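Local structure of pyridoxamine 5'-phosphate oxidase-related, FMN-binding protein (Mycobacterium smegmatis, 6ECI) at residues L21-T26 against I34-F39; L66-D71 against S79-G84. The protein binds flavin-adenine dinucleotide in a fold of the pyridoxamine 5'-phosphate oxidase family, and probably sequesters this cofactor to protect mycobacteria against hypoxic and oxidative stress. All coordinates share one frame; numbering follows the deposited sequence.

Contact 1 and contact 2 are two antiparallel hairpins of one sheet, joined edge to edge because strands 21-28 and 64-72 are neighbours in it; their centres lie about 9 Å apart. Both are buried, although Arg83 of contact 2 is partly exposed. A salt bridge from Arg23 to Glu68 and the edge-to-face rings of Phe39 and Phe67 tie them together. Each meets FAD at a dimer interface, but with different chemistry: in contact 1, backbone atoms of residues 36-38 face the isoalloxazine, whereas in contact 2 the side chains of Ser79 and Ile81 take the adenine. Contact 2 also carries more charge, with Glu68, Asp70 and Arg83.

Contact 1 of 2, residues L21-T26 against I34-F39; sequences LGRIVT and IFPINF. With FAD (flavin-adenine dinucleotide), chain U.
Gly22 and Ile37 form a hydrogen-bonded antiparallel pair, as do Ile24 and Phe35, giving four backbone bonds between the strands; Gly22 N reaches Ile37 O at 2.9 Å.

The apolar contacts fall on both faces of the sheet. On the one with Ile24, Phe35 and Ile37, Ile24 CG1 meets the tip of Ile37, CD1, at 3.5 Å; Ile37 CG1 sits between its own backbone N and carbonyl carbon (chi1 55°), and CD1 extends from there to Ile24. On the other face Ile34 runs alongside Arg23, with Ile34 CD1 against Arg23 CB at 3.7 Å, and Val25 CG2 touches Ile34 CG1.

Two ring edges also take part. Thr26 OG1 lies in the plane of the Phe35 ring, 3.2 Å from CE1, while the edge of Phe39 meets the Leu21-Gly22 peptide.

From this hairpin the backbone reaches FAD: Asn38 N donates to flavin O4 at 3.1 Å, and Ile37 CA lies 3.6 Å from flavin N5. Lys55 and Ala51, with Ser79 and Thr123 of the second subunit, add further bonds.

Strand 64-72 flanks this hairpin, taking Ile24, Val25 and Ile37 against its side chains; helix 55-60 packs on Thr26 and Phe35, strand 46-49 receives Ile37 and Phe39, and Arg23 NH1 crosses to a salt bridge with Asp70 of the second subunit.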
loop_
_atom_site.group_PDB
_atom_site.type_symbol
_atom_site.label_atom_id
_atom_site.label_comp_id
_atom_site.label_asym_id
_atom_site.label_seq_id
_atom_site.Cartn_x
_atom_site.Cartn_y
_atom_site.Cartn_z
ATOM N N LEU B 21 -7.015 -4.275 5.880
ATOM C CA LEU B 21 -6.822 -3.505 4.658
ATOM C C LEU B 21 -5.382 -3.657 4.188
ATOM O O LEU B 21 -4.443 -3.368 4.938
ATOM C CB LEU B 21 -7.172 -2.034 4.886
ATOM C CG LEU B 21 -7.320 -1.180 3.628
ATOM C CD1 LEU B 21 -8.491 -1.673 2.794
ATOM C CD2 LEU B 21 -7.508 0.280 4.002
ATOM N N GLY B 22 -5.215 -4.112 2.948
ATOM C CA GLY B 22 -3.910 -4.244 2.331
ATOM C C GLY B 22 -3.930 -3.736 0.905
ATOM O O GLY B 22 -4.928 -3.149 0.475
ATOM N N ARG B 23 -2.854 -3.957 0.152
ATOM C CA ARG B 23 -2.733 -3.366 -1.174
ATOM C C ARG B 23 -2.093 -4.349 -2.140
ATOM O O ARG B 23 -1.029 -4.907 -1.851
ATOM C CB ARG B 23 -1.911 -2.076 -1.116
ATOM C CG ARG B 23 -2.589 -0.960 -0.339
ATOM C CD ARG B 23 -1.613 -0.227 0.553
ATOM N NE ARG B 23 -1.248 -0.983 1.745
ATOM C CZ ARG B 23 -1.865 -0.879 2.918
ATOM N NH1 ARG B 23 -2.895 -0.056 3.064
ATOM N NH2 ARG B 23 -1.450 -1.602 3.948
ATOM N N ILE B 24 -2.747 -4.558 -3.282
ATOM C CA ILE B 24 -2.177 -5.308 -4.394
ATOM C C ILE B 24 -1.387 -4.343 -5.267
ATOM O O ILE B 24 -1.882 -3.265 -5.622
ATOM C CB ILE B 24 -3.278 -6.008 -5.209
ATOM C CG1 ILE B 24 -3.915 -7.142 -4.408
ATOM C CG2 ILE B 24 -2.719 -6.540 -6.520
ATOM C CD1 ILE B 24 -3.121 -8.428 -4.416
ATOM N N VAL B 25 -0.158 -4.716 -5.610
ATOM C CA VAL B 25 0.695 -3.913 -6.479
ATOM C C VAL B 25 0.992 -4.732 -7.726
ATOM O O VAL B 25 1.566 -5.824 -7.637
ATOM C CB VAL B 25 1.994 -3.485 -5.774
ATOM C CG1 VAL B 25 2.923 -2.772 -6.745
ATOM C CG2 VAL B 25 1.680 -2.589 -4.585
ATOM N N THR B 26 0.597 -4.210 -8.884
ATOM C CA THR B 26 0.808 -4.871 -10.162
ATOM C C THR B 26 1.747 -4.038 -11.023
ATOM O O THR B 26 1.792 -2.809 -10.912
ATOM C CB THR B 26 -0.517 -5.100 -10.900
ATOM O OG1 THR B 26 -1.211 -3.854 -11.042
ATOM C CG2 THR B 26 -1.389 -6.077 -10.128
ATOM N N ILE B 34 -1.404 0.263 -7.996
ATOM C CA ILE B 34 -1.646 -0.237 -6.650
ATOM C C ILE B 34 -3.145 -0.243 -6.390
ATOM O O ILE B 34 -3.856 0.698 -6.764
ATOM C CB ILE B 34 -0.884 0.588 -5.589
ATOM C CG1 ILE B 34 -1.153 0.041 -4.185
ATOM C CG2 ILE B 34 -1.233 2.056 -5.690
ATOM C CD1 ILE B 34 -0.201 0.567 -3.134
ATOM N N PHE B 35 -3.626 -1.317 -5.767
ATOM C CA PHE B 35 -5.052 -1.524 -5.524
ATOM C C PHE B 35 -5.276 -1.875 -4.059
ATOM O O PHE B 35 -4.983 -3.008 -3.639
ATOM C CB PHE B 35 -5.603 -2.629 -6.418
ATOM C CG PHE B 35 -5.322 -2.429 -7.878
ATOM C CD1 PHE B 35 -4.131 -2.864 -8.437
ATOM C CD2 PHE B 35 -6.259 -1.821 -8.698
ATOM C CE1 PHE B 35 -3.875 -2.681 -9.783
ATOM C CE2 PHE B 35 -6.008 -1.640 -10.045
ATOM C CZ PHE B 35 -4.816 -2.070 -10.587
ATOM N N PRO B 36 -5.783 -0.946 -3.253
ATOM C CA PRO B 36 -6.178 -1.303 -1.884
ATOM C C PRO B 36 -7.293 -2.338 -1.911
ATOM O O PRO B 36 -8.258 -2.218 -2.671
ATOM C CB PRO B 36 -6.650 0.029 -1.289
ATOM C CG PRO B 36 -6.002 1.076 -2.135
ATOM C CD PRO B 36 -5.935 0.493 -3.516
ATOM N N ILE B 37 -7.150 -3.374 -1.090
ATOM C CA ILE B 37 -8.122 -4.459 -1.049
ATOM C C ILE B 37 -8.405 -4.833 0.397
ATOM O O ILE B 37 -7.510 -4.811 1.249
ATOM C CB ILE B 37 -7.645 -5.701 -1.831
ATOM C CG1 ILE B 37 -6.271 -6.160 -1.335
ATOM C CG2 ILE B 37 -7.632 -5.431 -3.327
ATOM C CD1 ILE B 37 -6.000 -7.631 -1.578
ATOM N N ASN B 38 -9.662 -5.168 0.667
ATOM C CA ASN B 38 -10.032 -5.850 1.896
ATOM C C ASN B 38 -9.668 -7.324 1.753
ATOM O O ASN B 38 -9.938 -7.935 0.715
ATOM C CB ASN B 38 -11.526 -5.664 2.162
ATOM C CG ASN B 38 -12.020 -6.451 3.358
ATOM O OD1 ASN B 38 -13.143 -6.953 3.356
ATOM N ND2 ASN B 38 -11.185 -6.564 4.384
ATOM N N PHE B 39 -9.032 -7.886 2.778
ATOM C CA PHE B 39 -8.456 -9.219 2.668
ATOM C C PHE B 39 -8.565 -9.952 3.997
ATOM O O PHE B 39 -8.710 -9.340 5.058
ATOM C CB PHE B 39 -6.985 -9.158 2.247
ATOM C CG PHE B 39 -6.047 -8.835 3.381
ATOM C CD1 PHE B 39 -5.857 -7.520 3.788
ATOM C CD2 PHE B 39 -5.363 -9.842 4.044
ATOM C CE1 PHE B 39 -4.998 -7.216 4.836
ATOM C CE2 PHE B 39 -4.506 -9.546 5.092
ATOM C CZ PHE B 39 -4.323 -8.228 5.488
HETATM P PA FAD U . -9.682 2.694 -13.106
HETATM O O1A FAD U . -10.853 3.447 -13.622
HETATM O O2A FAD U . -9.066 1.679 -14.075
HETATM O O5B FAD U . -8.549 3.658 -12.581
HETATM C C5B FAD U . -8.114 4.800 -13.346
HETATM C C4B FAD U . -7.168 5.600 -12.487
HETATM O O4B FAD U . -7.819 5.933 -11.244
HETATM C C3B FAD U . -5.896 4.871 -12.072
HETATM O O3B FAD U . -4.890 4.979 -13.072
HETATM C C2B FAD U . -5.504 5.598 -10.781
HETATM O O2B FAD U . -4.691 6.744 -11.003
HETATM C C1B FAD U . -6.867 5.988 -10.195
HETATM N N9A FAD U . -7.304 5.103 -9.125
HETATM C C8A FAD U . -7.888 3.870 -9.256
HETATM N N7A FAD U . -8.161 3.283 -8.117
HETATM C C5A FAD U . -7.715 4.195 -7.165
HETATM C C6A FAD U . -7.718 4.167 -5.759
HETATM N N6A FAD U . -8.200 3.159 -5.032
HETATM N N1A FAD U . -7.202 5.240 -5.116
HETATM C C2A FAD U . -6.723 6.255 -5.837
HETATM N N3A FAD U . -6.666 6.387 -7.163
HETATM C C4A FAD U . -7.186 5.311 -7.776
HETATM N N1 FAD U . -11.694 -3.410 -5.081
HETATM C C2 FAD U . -11.910 -4.756 -5.072
HETATM O O2 FAD U . -12.110 -5.385 -6.116
HETATM N N3 FAD U . -11.909 -5.440 -3.868
HETATM C C4 FAD U . -11.702 -4.890 -2.619
HETATM O O4 FAD U . -11.724 -5.604 -1.619
HETATM C C4X FAD U . -11.472 -3.457 -2.641
HETATM N N5 FAD U . -11.267 -2.849 -1.504
HETATM C C5X FAD U . -11.046 -1.479 -1.528
HETATM C C6 FAD U . -10.824 -0.813 -0.325
HETATM C C7 FAD U . -10.597 0.559 -0.296
HETATM C C7M FAD U . -10.363 1.244 1.024
HETATM C C8 FAD U . -10.587 1.285 -1.499
HETATM C C8M FAD U . -10.350 2.771 -1.500
HETATM C C9 FAD U . -10.810 0.624 -2.703
HETATM C C9A FAD U . -11.036 -0.748 -2.725
HETATM N N10 FAD U . -11.261 -1.446 -3.928
HETATM C C10 FAD U . -11.483 -2.803 -3.923
HETATM C "C1'" FAD U . -11.262 -0.741 -5.215
HETATM C "C2'" FAD U . -10.010 -1.010 -6.040
HETATM O "O2'" FAD U . -8.967 -0.111 -5.660
HETATM C "C3'" FAD U . -10.337 -0.830 -7.523
HETATM O "O3'" FAD U . -10.075 -2.035 -8.234
HETATM C "C4'" FAD U . -9.560 0.313 -8.164
HETATM O "O4'" FAD U . -10.163 1.529 -7.725
HETATM C "C5'" FAD U . -9.501 0.220 -9.676
HETATM O "O5'" FAD U . -10.844 0.192 -10.201
HETATM P P FAD U . -11.190 0.810 -11.610
HETATM O O1P FAD U . -12.549 1.511 -11.537
HETATM O O2P FAD U . -11.068 -0.196 -12.689
HETATM O O3P FAD U . -10.075 1.925 -11.777
#

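Contact 2 of 2, residues L66-D71 against S79-G84; sequences LFEADD and SVIVRG. With FAD (flavin-adenine dinucleotide), chain C.
With CG anti to the carbonyl carbon in both Leu66 and Arg83 (chi1 -79° and -57°), the two side chains run side by side on the face they share as a non-hydrogen-bonded pair. Leu66 CD2 lies over one face of the Arg83 guanidinium, 3.3 Å from NH1, and also rests on Arg83 CG. The same NH1 is hydrogen-bonded to the backbone O of Ser32 of the second subunit. Leu66 CD2 further meets Ile81 CG2 at 3.7 Å. Next along the face, Glu68 crosses Ile81 obliquely, its CG against Ile81 CG1 at 3.7 Å, and at the far end Asp70 CB packs on Ser79 CB.

Four backbone bonds join the strands, two between Phe67 and Val82 and two between Ala69 and Val80, making a regular antiparallel hairpin within the split beta-barrel fold of the pyridoxamine 5'-phosphate oxidase family. On the opposite face of the sheet Phe67 CB and Val82 CB stand 4.1 Å apart. Leu16 of helix 9-16 packs against Phe67, Ala69 and Val80, while Ile122 of strand 121-127 touches Val80 and Val82.

FAD lies beside the Ser79 and Ile81 side chains. Ser79 OG donates to adenine N1A at 2.8 Å, and Ile81 CG1 touches the adenine at C2A, 3.4 Å away. Pro36 of the second subunit packs on Ser79.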
loop_
_atom_site.group_PDB
_atom_site.type_symbol
_atom_site.label_atom_id
_atom_site.label_comp_id
_atom_site.label_asym_id
_atom_site.label_seq_id
_atom_site.Cartn_x
_atom_site.Cartn_y
_atom_site.Cartn_z
ATOM N N LEU B 66 2.402 -8.032 -6.079
ATOM C CA LEU B 66 2.843 -7.757 -4.721
ATOM C C LEU B 66 1.627 -7.542 -3.832
ATOM O O LEU B 66 0.652 -6.906 -4.241
ATOM C CB LEU B 66 3.740 -6.518 -4.675
ATOM C CG LEU B 66 5.194 -6.703 -5.093
ATOM C CD1 LEU B 66 5.912 -5.370 -5.116
ATOM C CD2 LEU B 66 5.861 -7.640 -4.124
ATOM N N PHE B 67 1.679 -8.086 -2.621
ATOM C CA PHE B 67 0.696 -7.776 -1.594
ATOM C C PHE B 67 1.415 -7.227 -0.374
ATOM O O PHE B 67 2.409 -7.804 0.079
ATOM C CB PHE B 67 -0.130 -8.993 -1.191
ATOM C CG PHE B 67 -1.067 -8.722 -0.051
ATOM C CD1 PHE B 67 -2.281 -8.096 -0.274
ATOM C CD2 PHE B 67 -0.727 -9.073 1.245
ATOM C CE1 PHE B 67 -3.144 -7.837 0.769
ATOM C CE2 PHE B 67 -1.586 -8.815 2.293
ATOM C CZ PHE B 67 -2.798 -8.195 2.055
ATOM N N GLU B 68 0.904 -6.127 0.163
ATOM C CA GLU B 68 1.508 -5.513 1.330
ATOM C C GLU B 68 0.420 -5.074 2.297
ATOM O O GLU B 68 -0.685 -4.705 1.895
ATOM C CB GLU B 68 2.390 -4.319 0.944
ATOM C CG GLU B 68 3.275 -3.816 2.064
ATOM C CD GLU B 68 2.635 -2.693 2.852
ATOM O OE1 GLU B 68 1.575 -2.195 2.422
ATOM O OE2 GLU B 68 3.199 -2.307 3.899
ATOM N N ALA B 69 0.751 -5.144 3.583
ATOM C CA ALA B 69 -0.082 -4.628 4.655
ATOM C C ALA B 69 0.837 -4.271 5.815
ATOM O O ALA B 69 1.902 -4.872 5.985
ATOM C CB ALA B 69 -1.147 -5.639 5.084
ATOM N N ASP B 70 0.435 -3.274 6.600
ATOM C CA ASP B 70 1.288 -2.785 7.673
ATOM C C ASP B 70 0.421 -2.233 8.796
ATOM O O ASP B 70 -0.807 -2.175 8.692
ATOM C CB ASP B 70 2.274 -1.731 7.155
ATOM C CG ASP B 70 1.597 -0.622 6.374
ATOM O OD1 ASP B 70 0.573 -0.091 6.849
ATOM O OD2 ASP B 70 2.101 -0.264 5.289
ATOM N N ASP B 71 1.081 -1.826 9.877
ATOM C CA ASP B 71 0.441 -1.187 11.022
ATOM C C ASP B 71 1.539 -0.595 11.893
ATOM O O ASP B 71 2.718 -0.928 11.746
ATOM C CB ASP B 71 -0.424 -2.169 11.816
ATOM C CG ASP B 71 -1.466 -1.469 12.662
ATOM O OD1 ASP B 71 -2.116 -0.530 12.157
ATOM O OD2 ASP B 71 -1.627 -1.851 13.839
ATOM N N SER B 79 5.614 -4.257 8.784
ATOM C CA SER B 79 5.006 -4.419 7.475
ATOM C C SER B 79 5.349 -5.799 6.941
ATOM O O SER B 79 6.387 -6.372 7.280
ATOM C CB SER B 79 5.463 -3.341 6.490
ATOM O OG SER B 79 6.821 -3.512 6.142
ATOM N N VAL B 80 4.458 -6.326 6.106
ATOM C CA VAL B 80 4.621 -7.634 5.484
ATOM C C VAL B 80 4.397 -7.473 3.988
ATOM O O VAL B 80 3.444 -6.807 3.570
ATOM C CB VAL B 80 3.645 -8.671 6.077
ATOM C CG1 VAL B 80 3.672 -9.962 5.279
ATOM C CG2 VAL B 80 3.983 -8.942 7.532
ATOM N N ILE B 81 5.281 -8.065 3.187
ATOM C CA ILE B 81 5.169 -8.052 1.733
ATOM C C ILE B 81 5.123 -9.491 1.239
ATOM O O ILE B 81 5.992 -10.300 1.583
ATOM C CB ILE B 81 6.332 -7.288 1.073
ATOM C CG1 ILE B 81 6.371 -5.841 1.562
ATOM C CG2 ILE B 81 6.192 -7.313 -0.439
ATOM C CD1 ILE B 81 7.564 -5.065 1.055
ATOM N N VAL B 82 4.116 -9.804 0.430
ATOM C CA VAL B 82 3.937 -11.129 -0.150
ATOM C C VAL B 82 4.127 -11.018 -1.656
ATOM O O VAL B 82 3.405 -10.267 -2.326
ATOM C CB VAL B 82 2.555 -11.715 0.184
ATOM C CG1 VAL B 82 2.290 -12.964 -0.647
ATOM C CG2 VAL B 82 2.452 -12.022 1.667
ATOM N N ARG B 83 5.100 -11.752 -2.186
ATOM C CA ARG B 83 5.248 -11.933 -3.624
ATOM C C ARG B 83 4.598 -13.250 -4.015
ATOM O O ARG B 83 4.918 -14.296 -3.441
ATOM C CB ARG B 83 6.719 -11.929 -4.049
ATOM C CG ARG B 83 7.483 -10.682 -3.656
ATOM C CD ARG B 83 8.568 -10.343 -4.672
ATOM N NE ARG B 83 9.459 -9.292 -4.182
ATOM C CZ ARG B 83 9.513 -8.053 -4.667
ATOM N NH1 ARG B 83 8.732 -7.689 -5.678
ATOM N NH2 ARG B 83 10.358 -7.176 -4.143
ATOM N N GLY B 84 3.692 -13.198 -4.979
ATOM C CA GLY B 84 3.027 -14.406 -5.411
ATOM C C GLY B 84 2.239 -14.199 -6.683
ATOM O O GLY B 84 2.432 -13.218 -7.405
HETATM P PA FAD C . 16.827 -4.732 1.572
HETATM O O1A FAD C . 17.415 -5.373 2.775
HETATM O O2A FAD C . 17.797 -4.494 0.413
HETATM O O5B FAD C . 15.577 -5.537 1.049
HETATM C C5B FAD C . 15.656 -6.952 0.776
HETATM C C4B FAD C . 14.257 -7.501 0.655
HETATM O O4B FAD C . 13.599 -7.410 1.935
HETATM C C3B FAD C . 13.342 -6.748 -0.301
HETATM O O3B FAD C . 13.502 -7.203 -1.641
HETATM C C2B FAD C . 11.951 -7.076 0.245
HETATM O O2B FAD C . 11.424 -8.282 -0.295
HETATM C C1B FAD C . 12.209 -7.206 1.752
HETATM N N9A FAD C . 11.806 -6.035 2.521
HETATM C C8A FAD C . 12.505 -4.867 2.690
HETATM N N7A FAD C . 11.891 -3.975 3.428
HETATM C C5A FAD C . 10.693 -4.603 3.768
HETATM C C6A FAD C . 9.596 -4.185 4.540
HETATM N N6A FAD C . 9.509 -2.996 5.140
HETATM N N1A FAD C . 8.569 -5.057 4.683
HETATM C C2A FAD C . 8.650 -6.250 4.091
HETATM N N3A FAD C . 9.631 -6.746 3.337
HETATM C C4A FAD C . 10.637 -5.864 3.214
HETATM N N1 FAD C . 12.312 3.483 5.851
HETATM C C2 FAD C . 12.628 4.802 5.713
HETATM O O2 FAD C . 13.625 5.166 5.080
HETATM N N3 FAD C . 11.821 5.765 6.290
HETATM C C4 FAD C . 10.676 5.533 7.025
HETATM O O4 FAD C . 10.036 6.474 7.492
HETATM C C4X FAD C . 10.350 4.126 7.167
HETATM N N5 FAD C . 9.283 3.811 7.849
HETATM C C5X FAD C . 8.973 2.466 7.982
HETATM C C6 FAD C . 7.838 2.109 8.708
HETATM C C7 FAD C . 7.484 0.774 8.872
HETATM C C7M FAD C . 6.250 0.426 9.662
HETATM C C8 FAD C . 8.281 -0.230 8.297
HETATM C C8M FAD C . 7.928 -1.684 8.459
HETATM C C9 FAD C . 9.416 0.122 7.572
HETATM C C9A FAD C . 9.765 1.458 7.413
HETATM N N10 FAD C . 10.911 1.848 6.690
HETATM C C10 FAD C . 11.230 3.175 6.543
HETATM C "C1'" FAD C . 11.773 0.846 6.051
HETATM C "C2'" FAD C . 11.479 0.682 4.564
HETATM O "O2'" FAD C . 10.082 0.472 4.361
HETATM C "C3'" FAD C . 12.254 -0.517 4.020
HETATM O "O3'" FAD C . 12.172 -1.584 4.957
HETATM C "C4'" FAD C . 13.725 -0.228 3.726
HETATM O "O4'" FAD C . 13.830 0.961 2.941
HETATM C "C5'" FAD C . 14.407 -1.382 3.026
HETATM O "O5'" FAD C . 15.811 -1.084 2.885
HETATM P P FAD C . 16.887 -2.232 2.854
HETATM O O1P FAD C . 17.042 -2.805 4.266
HETATM O O2P FAD C . 18.133 -1.768 2.202
HETATM O O3P FAD C . 16.188 -3.335 1.961
#